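Long-range contacts in cypemycin cysteine dehydrogenase (decarboxylating) (PDB 6JDD), which catalyses the FAD-dependent oxidative decarboxylation of the C-terminal cysteine of the cypemycin precursor peptide during biosynthesis of this linaridin: residues F90-T96 with L123-F129; A9-V15 with L38-V44. All blocks are in the same frame, centred on the assembly; numbering follows the deposited sequence.

Interaction 1 (F90-T96 with L123-F129); sequences FLVFPAT and LVIADTF. With FAD (flavin-adenine dinucleotide), chain B.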
loop_
_atom_site.group_PDB
_atom_site.type_symbol
_atom_site.label_atom_id
_atom_site.label_comp_id
_atom_site.label_asym_id
_atom_site.label_seq_id
_atom_site.Cartn_x
_atom_site.Cartn_y
_atom_site.Cartn_z
ATOM N N PHE A 90 -10.131 -6.789 39.051
ATOM C CA PHE A 90 -10.334 -6.543 37.606
ATOM C C PHE A 90 -11.648 -5.798 37.436
ATOM O O PHE A 90 -12.664 -6.288 37.887
ATOM C CB PHE A 90 -10.354 -7.854 36.831
ATOM C CG PHE A 90 -9.038 -8.567 36.827
ATOM C CD1 PHE A 90 -8.634 -9.313 37.913
ATOM C CD2 PHE A 90 -8.185 -8.447 35.749
ATOM C CE1 PHE A 90 -7.409 -9.957 37.909
ATOM C CE2 PHE A 90 -6.970 -9.113 35.738
ATOM C CZ PHE A 90 -6.581 -9.862 36.820
ATOM N N LEU A 91 -11.581 -4.597 36.887
ATOM C CA LEU A 91 -12.774 -3.742 36.693
ATOM C C LEU A 91 -12.994 -3.652 35.190
ATOM O O LEU A 91 -12.094 -3.206 34.510
ATOM C CB LEU A 91 -12.578 -2.355 37.322
ATOM C CG LEU A 91 -11.968 -2.346 38.721
ATOM C CD1 LEU A 91 -11.622 -0.928 39.160
ATOM C CD2 LEU A 91 -12.907 -2.990 39.739
ATOM N N VAL A 92 -14.149 -4.081 34.711
ATOM C CA VAL A 92 -14.561 -3.884 33.299
ATOM C C VAL A 92 -15.347 -2.570 33.222
ATOM O O VAL A 92 -16.473 -2.513 33.667
ATOM C CB VAL A 92 -15.332 -5.105 32.781
ATOM C CG1 VAL A 92 -15.575 -5.015 31.285
ATOM C CG2 VAL A 92 -14.593 -6.398 33.112
ATOM N N PHE A 93 -14.704 -1.537 32.700
ATOM C CA PHE A 93 -15.070 -0.122 32.927
ATOM C C PHE A 93 -14.807 0.664 31.656
ATOM O O PHE A 93 -13.650 0.909 31.338
ATOM C CB PHE A 93 -14.245 0.447 34.082
ATOM C CG PHE A 93 -14.620 1.851 34.474
ATOM C CD1 PHE A 93 -15.853 2.118 35.040
ATOM C CD2 PHE A 93 -13.745 2.895 34.265
ATOM C CE1 PHE A 93 -16.213 3.407 35.387
ATOM C CE2 PHE A 93 -14.107 4.183 34.619
ATOM C CZ PHE A 93 -15.340 4.443 35.178
ATOM N N PRO A 94 -15.816 0.957 30.817
ATOM C CA PRO A 94 -17.131 0.331 30.895
ATOM C C PRO A 94 -17.211 -1.075 30.289
ATOM O O PRO A 94 -16.265 -1.511 29.653
ATOM C CB PRO A 94 -17.954 1.256 30.012
ATOM C CG PRO A 94 -17.002 1.608 28.914
ATOM C CD PRO A 94 -15.690 1.813 29.641
ATOM N N ALA A 95 -18.351 -1.745 30.503
ATOM C CA ALA A 95 -18.603 -3.107 29.994
ATOM C C ALA A 95 -19.766 -3.057 29.042
ATOM O O ALA A 95 -20.836 -2.765 29.464
ATOM C CB ALA A 95 -18.884 -4.034 31.103
ATOM N N THR A 96 -19.498 -3.352 27.789
ATOM C CA THR A 96 -20.551 -3.503 26.759
ATOM C C THR A 96 -21.398 -4.760 27.063
ATOM O O THR A 96 -20.914 -5.726 27.691
ATOM C CB THR A 96 -19.948 -3.535 25.346
ATOM O OG1 THR A 96 -18.952 -4.563 25.324
ATOM C CG2 THR A 96 -19.340 -2.200 24.957
ATOM N N LEU A 123 -13.827 -9.618 40.273
ATOM C CA LEU A 123 -14.093 -9.126 38.906
ATOM C C LEU A 123 -15.357 -8.305 38.971
ATOM O O LEU A 123 -16.388 -8.882 39.194
ATOM C CB LEU A 123 -14.313 -10.328 37.987
ATOM C CG LEU A 123 -14.109 -10.076 36.496
ATOM C CD1 LEU A 123 -13.933 -11.371 35.766
ATOM C CD2 LEU A 123 -15.265 -9.307 35.897
ATOM N N VAL A 124 -15.262 -7.005 38.780
ATOM C CA VAL A 124 -16.430 -6.089 38.862
ATOM C C VAL A 124 -16.745 -5.551 37.478
ATOM O O VAL A 124 -15.858 -5.135 36.777
ATOM C CB VAL A 124 -16.191 -4.947 39.842
ATOM C CG1 VAL A 124 -17.461 -4.155 40.061
ATOM C CG2 VAL A 124 -15.642 -5.468 41.157
ATOM N N ILE A 125 -18.022 -5.530 37.164
ATOM C CA ILE A 125 -18.520 -5.208 35.808
ATOM C C ILE A 125 -19.330 -3.924 35.902
ATOM O O ILE A 125 -20.441 -3.931 36.498
ATOM C CB ILE A 125 -19.338 -6.361 35.215
ATOM C CG1 ILE A 125 -18.515 -7.642 35.210
ATOM C CG2 ILE A 125 -19.827 -5.985 33.822
ATOM C CD1 ILE A 125 -19.235 -8.839 34.668
ATOM N N ALA A 126 -18.776 -2.885 35.303
ATOM C CA ALA A 126 -19.413 -1.572 35.219
ATOM C C ALA A 126 -20.120 -1.517 33.872
ATOM O O ALA A 126 -19.655 -0.841 32.961
ATOM C CB ALA A 126 -18.385 -0.512 35.414
ATOM N N ASP A 127 -21.248 -2.221 33.803
ATOM C CA ASP A 127 -22.042 -2.399 32.571
ATOM C C ASP A 127 -22.575 -1.035 32.102
ATOM O O ASP A 127 -23.066 -0.245 32.914
ATOM C CB ASP A 127 -23.194 -3.374 32.804
ATOM C CG ASP A 127 -24.010 -2.961 34.011
ATOM O OD1 ASP A 127 -23.443 -3.006 35.138
ATOM O OD2 ASP A 127 -25.188 -2.535 33.807
ATOM N N THR A 128 -22.535 -0.854 30.786
ATOM C CA THR A 128 -23.203 0.223 30.015
ATOM C C THR A 128 -23.972 -0.458 28.882
ATOM O O THR A 128 -23.451 -0.452 27.787
ATOM C CB THR A 128 -22.179 1.262 29.510
ATOM O OG1 THR A 128 -21.143 0.640 28.746
ATOM C CG2 THR A 128 -21.505 2.012 30.635
ATOM N N PHE A 129 -25.143 -1.050 29.152
ATOM C CA PHE A 129 -25.995 -1.731 28.130
ATOM C C PHE A 129 -26.962 -0.714 27.547
ATOM O O PHE A 129 -27.642 -0.032 28.265
ATOM C CB PHE A 129 -26.790 -2.896 28.725
ATOM C CG PHE A 129 -25.976 -4.056 29.250
ATOM C CD1 PHE A 129 -24.604 -3.999 29.360
ATOM C CD2 PHE A 129 -26.601 -5.218 29.658
ATOM C CE1 PHE A 129 -23.879 -5.083 29.833
ATOM C CE2 PHE A 129 -25.875 -6.309 30.112
ATOM C CZ PHE A 129 -24.517 -6.244 30.205
HETATM P PA FAD B . -14.166 -6.065 20.905
HETATM O O1A FAD B . -12.883 -6.755 21.231
HETATM O O2A FAD B . -14.106 -4.777 20.153
HETATM O O5B FAD B . -15.138 -7.084 20.137
HETATM C C5B FAD B . -15.096 -7.124 18.689
HETATM C C4B FAD B . -15.602 -8.464 18.212
HETATM O O4B FAD B . -14.656 -9.019 17.262
HETATM C C3B FAD B . -15.783 -9.538 19.294
HETATM O O3B FAD B . -16.912 -10.358 19.022
HETATM C C2B FAD B . -14.476 -10.330 19.197
HETATM O O2B FAD B . -14.603 -11.653 19.670
HETATM C C1B FAD B . -14.223 -10.289 17.694
HETATM N N9A FAD B . -12.820 -10.440 17.331
HETATM C C8A FAD B . -11.854 -11.155 17.996
HETATM N N7A FAD B . -10.683 -11.089 17.406
HETATM C C5A FAD B . -10.894 -10.284 16.292
HETATM C C6A FAD B . -10.042 -9.835 15.264
HETATM N N6A FAD B . -8.751 -10.144 15.185
HETATM N N1A FAD B . -10.585 -9.044 14.309
HETATM C C2A FAD B . -11.886 -8.736 14.394
HETATM N N3A FAD B . -12.780 -9.098 15.310
HETATM C C4A FAD B . -12.210 -9.881 16.241
HETATM N N1 FAD B . -22.439 -1.346 23.179
HETATM C C2 FAD B . -22.816 -1.471 24.472
HETATM O O2 FAD B . -22.962 -2.582 24.985
HETATM N N3 FAD B . -23.051 -0.390 25.262
HETATM C C4 FAD B . -22.919 0.895 24.793
HETATM O O4 FAD B . -23.141 1.839 25.538
HETATM C C4X FAD B . -22.527 1.066 23.452
HETATM N N5 FAD B . -22.397 2.283 22.988
HETATM C C5X FAD B . -22.015 2.423 21.680
HETATM C C6 FAD B . -21.868 3.724 21.166
HETATM C C7 FAD B . -21.489 3.940 19.863
HETATM C C7M FAD B . -21.342 5.348 19.344
HETATM C C8 FAD B . -21.237 2.832 19.017
HETATM C C8M FAD B . -20.818 3.043 17.586
HETATM C C9 FAD B . -21.376 1.550 19.511
HETATM C C9A FAD B . -21.764 1.320 20.842
HETATM N N10 FAD B . -21.914 0.040 21.372
HETATM C C10 FAD B . -22.300 -0.133 22.689
HETATM C "C1'" FAD B . -21.662 -1.139 20.525
HETATM C "C2'" FAD B . -20.297 -1.748 20.785
HETATM O "O2'" FAD B . -19.280 -0.837 20.381
HETATM C "C3'" FAD B . -20.129 -3.066 20.026
HETATM O "O3'" FAD B . -21.003 -4.044 20.580
HETATM C "C4'" FAD B . -18.698 -3.606 20.040
HETATM O "O4'" FAD B . -18.636 -4.820 19.289
HETATM C "C5'" FAD B . -18.189 -3.857 21.441
HETATM O "O5'" FAD B . -16.907 -4.540 21.376
HETATM P P FAD B . -16.041 -4.709 22.715
HETATM O O1P FAD B . -16.923 -5.268 23.781
HETATM O O2P FAD B . -15.318 -3.429 22.974
HETATM O O3P FAD B . -14.983 -5.829 22.265
#
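Ala95 lays its CB against Ile125 CG2 at 3.5 Å, on the sheet face that also holds Val92, whose CG2 lies 4.1 Å from Leu123 CD2. The strands run parallel, with axes 4.8 Å apart and 15° between their directions. Phe90, Leu91 and Val92 pair in step with Leu123, Val124 and Ile125, through the backbone hydrogen bonds Val124 N to Phe90 O (2.8 Å), Val92 N to Val124 O (2.9 Å) and Ala126 N to Val92 O (2.8 Å). Then the register slips by one: Ala95, not Pro94, bridges Asp127. This beta bulge coincides with a cis peptide bond before Pro94, and hydrogen bonding resumes with Ala95 N to Ala126 O and Thr128 N to Ala95 O, both 2.9 Å.

Beyond the bulge both segments reach FAD. Thr128 O accepts a hydrogen bond from FAD N3, while Thr96 OG1 donates one to FAD O1P, both 2.6 Å. Thr96 is also an N-cap, its hydroxyl meeting Thr99 N. Cofactor binding at the C-terminal ends of parallel strands is characteristic of Rossmann-like flavoproteins, and here the ends of two adjacent strands bring Thr96 to the pyrophosphate and Thr128 to the isoalloxazine.

On one face of the sheet, helix 111-118 packs on Phe90, Val92 and Leu123; on the other, helix 172-185 meets Leu91, Phe93 and Val124. Strands 10-15 and 149-151 flank the pair within the sheet.

Interaction 2 (A9-V15 with L38-V44); sequences AELHVHV and LVVNVSV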
loop_
_atom_site.group_PDB
_atom_site.type_symbol
_atom_site.label_atom_id
_atom_site.label_comp_id
_atom_site.label_asym_id
_atom_site.label_seq_id
_atom_site.Cartn_x
_atom_site.Cartn_y
_atom_site.Cartn_z
ATOM N N ALA A 9 -2.712 -3.181 46.244
ATOM C CA ALA A 9 -1.513 -2.504 45.680
ATOM C C ALA A 9 -1.650 -2.258 44.162
ATOM O O ALA A 9 -1.218 -1.197 43.702
ATOM C CB ALA A 9 -0.278 -3.327 45.997
ATOM N N GLU A 10 -2.311 -3.167 43.459
ATOM C CA GLU A 10 -2.412 -3.048 41.991
ATOM C C GLU A 10 -3.770 -3.551 41.514
ATOM O O GLU A 10 -4.253 -4.501 42.096
ATOM C CB GLU A 10 -1.323 -3.960 41.432
ATOM C CG GLU A 10 -1.057 -3.834 39.955
ATOM C CD GLU A 10 0.298 -4.400 39.597
ATOM O OE1 GLU A 10 1.169 -4.339 40.436
ATOM O OE2 GLU A 10 0.469 -4.886 38.497
ATOM N N LEU A 11 -4.405 -2.847 40.580
ATOM C CA LEU A 11 -5.597 -3.407 39.909
ATOM C C LEU A 11 -5.453 -3.290 38.391
ATOM O O LEU A 11 -4.490 -2.777 37.935
ATOM C CB LEU A 11 -6.851 -2.722 40.448
ATOM C CG LEU A 11 -6.898 -1.212 40.356
ATOM C CD1 LEU A 11 -7.212 -0.766 38.941
ATOM C CD2 LEU A 11 -7.950 -0.708 41.320
ATOM N N HIS A 12 -6.392 -3.861 37.667
ATOM C CA HIS A 12 -6.454 -3.883 36.197
ATOM C C HIS A 12 -7.801 -3.343 35.761
ATOM O O HIS A 12 -8.813 -3.753 36.348
ATOM C CB HIS A 12 -6.303 -5.297 35.665
ATOM C CG HIS A 12 -6.285 -5.309 34.181
ATOM N ND1 HIS A 12 -5.125 -5.426 33.470
ATOM C CD2 HIS A 12 -7.273 -5.173 33.282
ATOM C CE1 HIS A 12 -5.409 -5.383 32.189
ATOM N NE2 HIS A 12 -6.698 -5.198 32.047
ATOM N N VAL A 13 -7.782 -2.451 34.779
ATOM C CA VAL A 13 -9.000 -1.860 34.182
ATOM C C VAL A 13 -9.072 -2.362 32.748
ATOM O O VAL A 13 -8.125 -2.206 32.016
ATOM C CB VAL A 13 -9.041 -0.328 34.274
ATOM C CG1 VAL A 13 -10.269 0.190 33.585
ATOM C CG2 VAL A 13 -9.025 0.169 35.711
ATOM N N HIS A 14 -10.175 -3.005 32.405
ATOM C CA HIS A 14 -10.465 -3.489 31.039
ATOM C C HIS A 14 -11.542 -2.598 30.441
ATOM O O HIS A 14 -12.655 -2.527 31.010
ATOM C CB HIS A 14 -10.861 -4.961 31.068
ATOM C CG HIS A 14 -11.148 -5.514 29.717
ATOM N ND1 HIS A 14 -10.221 -5.458 28.692
ATOM C CD2 HIS A 14 -12.257 -6.080 29.204
ATOM C CE1 HIS A 14 -10.756 -5.988 27.608
ATOM N NE2 HIS A 14 -12.016 -6.350 27.886
ATOM N N VAL A 15 -11.171 -1.882 29.387
ATOM C CA VAL A 15 -12.012 -0.817 28.772
ATOM C C VAL A 15 -12.618 -1.372 27.492
ATOM O O VAL A 15 -11.847 -1.856 26.643
ATOM C CB VAL A 15 -11.180 0.442 28.485
ATOM C CG1 VAL A 15 -12.055 1.608 28.005
ATOM C CG2 VAL A 15 -10.331 0.829 29.691
ATOM N N LEU A 38 -1.160 3.398 44.130
ATOM C CA LEU A 38 -1.827 2.300 43.393
ATOM C C LEU A 38 -1.190 2.121 42.018
ATOM O O LEU A 38 -1.053 3.107 41.324
ATOM C CB LEU A 38 -3.306 2.644 43.254
ATOM C CG LEU A 38 -4.183 1.572 42.613
ATOM C CD1 LEU A 38 -4.036 0.228 43.305
ATOM C CD2 LEU A 38 -5.626 2.021 42.651
ATOM N N VAL A 39 -0.816 0.901 41.654
ATOM C CA VAL A 39 -0.416 0.561 40.260
ATOM C C VAL A 39 -1.667 0.178 39.457
ATOM O O VAL A 39 -2.348 -0.775 39.841
ATOM C CB VAL A 39 0.648 -0.550 40.233
ATOM C CG1 VAL A 39 0.947 -1.036 38.823
ATOM C CG2 VAL A 39 1.920 -0.089 40.884
ATOM N N VAL A 40 -1.934 0.890 38.366
ATOM C CA VAL A 40 -3.139 0.705 37.519
ATOM C C VAL A 40 -2.676 0.166 36.170
ATOM O O VAL A 40 -1.996 0.881 35.439
ATOM C CB VAL A 40 -3.899 2.028 37.372
ATOM C CG1 VAL A 40 -5.145 1.907 36.507
ATOM C CG2 VAL A 40 -4.260 2.609 38.703
ATOM N N ASN A 41 -3.027 -1.070 35.873
ATOM C CA ASN A 41 -2.866 -1.683 34.534
ATOM C C ASN A 41 -4.146 -1.463 33.727
ATOM O O ASN A 41 -5.219 -1.378 34.311
ATOM C CB ASN A 41 -2.529 -3.171 34.624
ATOM C CG ASN A 41 -1.373 -3.442 35.558
ATOM O OD1 ASN A 41 -0.226 -3.116 35.263
ATOM N ND2 ASN A 41 -1.676 -4.061 36.684
ATOM N N VAL A 42 -4.019 -1.365 32.416
ATOM C CA VAL A 42 -5.181 -1.084 31.540
ATOM C C VAL A 42 -5.075 -1.903 30.257
ATOM O O VAL A 42 -4.002 -1.935 29.626
ATOM C CB VAL A 42 -5.294 0.414 31.223
ATOM C CG1 VAL A 42 -6.559 0.702 30.440
ATOM C CG2 VAL A 42 -5.254 1.275 32.471
ATOM N N SER A 43 -6.168 -2.554 29.912
ATOM C CA SER A 43 -6.364 -3.237 28.609
ATOM C C SER A 43 -7.488 -2.509 27.867
ATOM O O SER A 43 -8.400 -1.999 28.498
ATOM C CB SER A 43 -6.625 -4.730 28.764
ATOM O OG SER A 43 -7.800 -5.005 29.516
ATOM N N VAL A 44 -7.391 -2.418 26.564
ATOM C CA VAL A 44 -8.367 -1.631 25.777
ATOM C C VAL A 44 -8.743 -2.460 24.552
ATOM O O VAL A 44 -7.871 -2.877 23.826
ATOM C CB VAL A 44 -7.759 -0.280 25.360
ATOM C CG1 VAL A 44 -8.750 0.548 24.589
ATOM C CG2 VAL A 44 -7.230 0.508 26.532
HETATM O O HOH W 1 1.822 -4.147 36.512
#
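Strand 10-15, helix 24-34 and strand 39-44 form a beta-alpha-beta unit of the Rossmann-like flavoprotein fold, and the two strands run parallel, with axes 4.5 Å apart and 22° between their directions. Backbone hydrogen bonds alternate in donor strand: Val39 N to Ala9 O (3.0 Å), Leu11 N to Val39 O (3.0 Å), Asn41 N to Leu11 O (3.1 Å). The register holds from Glu10–Val39 to Val15–Val44.

Side chains alternate between faces. Leu11, Val13 and Val15 share the apolar one with Val40, Val42 and Val44, and helix 24-34 packs there on Val15 and Val40. The valines are all t, whereas Leu11 is p at both chi1 and chi2, which puts its CD2 3.8 Å from Leu38 CD2 and its CD1 4.2 Å from Val40 CG1.

The opposite face is mostly polar, with Val39 its one apolar member in this pair. Glu10, t at chi1 and chi2, accepts a hydrogen bond from Asn41 ND2 at OE2 (2.9 Å); the m rotamer of Asn41 brings its amide within reach of Glu10, and a water donates to both Glu10 OE2 (2.5 Å) and Asn41 OD1 (2.6 Å). His12 and His14 are both t. His12 ND1 is hydrogen-bonded to Ser84 OG, and the p rotamer of Ser43 sets its OG at the edge of both rings, hydrogen-bonded to His12 NE2 (2.8 Å) and His14 ND1 (2.6 Å).

How the interactions relate
Both interactions are buried parallel pairings in one sheet, their centres 13 Å apart, and they meet where strands 10-15 and 90-95 are neighbours: Leu91 O lies 2.9 Å from His14 N and Phe93 N 2.8 Å from His14 O, both probable hydrogen bonds. Interaction 2 comes first along the chain and joins strands separated by a single helix; its register is unbroken and one of its faces is mostly polar, reaching a partly exposed end at Glu10 and Val39. Interaction 1 is more apolar between its strands, broken by a bulge, and its segments bond FAD directly, whereas the His14 side chain of interaction 2 comes to about 6 Å from FAD, measured between nearest atoms.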